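Synaptonemal complex protein 2 (Mus musculus, PDB 5IWZ) is a major component of the axial and lateral elements of meiotic synaptonemal complexes, required for SYCP3 insertion and normal chromosome synapsis. Local coordinates at residues Cys58-Leu61 and Asn62-Asp65. Sequence-based numbering, arbitrary orientation.
Sequences CREL and NKKD
Lys63 lays its aliphatic chain alongside that of Arg59, its CD 3.6 Å from Arg59 CG, and both side chains run the same way to the carboxylate of Glu60. Bends at chi2 and chi3 (142° and 68°) fold the lysine back along the helix, so that NZ reaches Glu60 OE1 at 2.7 Å from the syn side, close to the carboxylate plane. Glu60 OE1 also lies in the guanidinium plane of Arg59, which grips it side-on, NE bonding to it at 2.8 Å and NH2 less directly. Three donors thus converge on OE1, and the shared anion probably offsets the closeness of the two cations. Arg59 is further tied to the carbonyls of Ala20 and Leu21, linking this helix to helix 13-23.

The other carboxylate oxygen, Glu60 OE2, sits 2.7 Å from Asp65 OD2, the two acid planes being 31° apart; a separation this short suggests that one of the acids holds a proton. OE2 also bonds to the hydroxyl of Thr68 in the next helix. On the backbone, the last turn is closed by Asp65 N bonding to Glu60 O (3.0 Å) and Lys64 N to Leu61 O (2.9 Å), with Lys64 at positive phi. This is a Schellman motif ending helix 49-63, with a salt-bridge network over the tight turn into helix 66-79 of the armadillo-repeat-like domain.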
# COMPACT_ATOMS: atom_id res chain seq x y z
N CYS A 58 4.78 -20.94 -8.52
CA CYS A 58 6.02 -20.62 -9.23
C CYS A 58 5.85 -20.76 -10.74
O CYS A 58 6.37 -19.95 -11.51
CB CYS A 58 7.15 -21.53 -8.73
SG CYS A 58 7.70 -21.17 -7.02
N ARG A 59 5.13 -21.79 -11.18
CA ARG A 59 4.90 -21.94 -12.62
C ARG A 59 4.11 -20.76 -13.18
O ARG A 59 4.49 -20.18 -14.21
CB ARG A 59 4.15 -23.23 -12.91
CG ARG A 59 3.81 -23.37 -14.38
CD ARG A 59 2.93 -24.58 -14.59
NE ARG A 59 1.50 -24.27 -14.56
CZ ARG A 59 0.57 -25.21 -14.40
NH1 ARG A 59 0.94 -26.47 -14.25
NH2 ARG A 59 -0.73 -24.89 -14.39
N GLU A 60 2.99 -20.42 -12.55
CA GLU A 60 2.17 -19.31 -13.04
C GLU A 60 2.92 -17.98 -12.98
O GLU A 60 2.78 -17.15 -13.88
CB GLU A 60 0.86 -19.24 -12.26
CG GLU A 60 -0.03 -20.48 -12.47
CD GLU A 60 -0.31 -20.76 -13.97
OE1 GLU A 60 0.05 -21.85 -14.47
OE2 GLU A 60 -0.84 -19.86 -14.66
N LEU A 61 3.72 -17.76 -11.93
CA LEU A 61 4.58 -16.57 -11.91
C LEU A 61 5.54 -16.57 -13.10
O LEU A 61 5.68 -15.55 -13.79
CB LEU A 61 5.36 -16.50 -10.58
CG LEU A 61 4.46 -16.16 -9.37
CD1 LEU A 61 5.21 -16.26 -8.05
CD2 LEU A 61 3.90 -14.74 -9.56
N ASN A 62 6.21 -17.71 -13.36
CA ASN A 62 7.11 -17.82 -14.50
C ASN A 62 6.41 -17.53 -15.82
O ASN A 62 7.01 -16.97 -16.75
CB ASN A 62 7.73 -19.22 -14.55
CG ASN A 62 8.90 -19.37 -13.59
OD1 ASN A 62 9.45 -18.38 -13.11
ND2 ASN A 62 9.30 -20.61 -13.30
N LYS A 63 5.13 -17.88 -15.93
CA LYS A 63 4.35 -17.58 -17.12
C LYS A 63 3.81 -16.15 -17.14
O LYS A 63 3.26 -15.74 -18.16
CB LYS A 63 3.19 -18.56 -17.25
CG LYS A 63 3.61 -19.96 -17.74
CD LYS A 63 2.84 -21.09 -17.05
CE LYS A 63 1.38 -21.09 -17.46
NZ LYS A 63 0.57 -22.31 -17.08
N LYS A 64 3.95 -15.40 -16.05
CA LYS A 64 3.37 -14.07 -15.93
C LYS A 64 1.84 -14.11 -15.99
O LYS A 64 1.21 -13.15 -16.44
CB LYS A 64 3.92 -13.11 -17.00
CG LYS A 64 5.14 -12.30 -16.56
CD LYS A 64 6.44 -13.00 -16.96
CE LYS A 64 7.66 -12.27 -16.41
NZ LYS A 64 7.69 -10.82 -16.76
N ASP A 65 1.23 -15.20 -15.54
CA ASP A 65 -0.23 -15.28 -15.44
C ASP A 65 -0.65 -14.62 -14.12
O ASP A 65 -0.94 -15.27 -13.12
CB ASP A 65 -0.71 -16.73 -15.52
CG ASP A 65 -0.48 -17.37 -16.90
OD1 ASP A 65 -0.34 -16.63 -17.89
OD2 ASP A 65 -0.43 -18.62 -17.00
O HOH W 1 8.76 -18.49 -10.45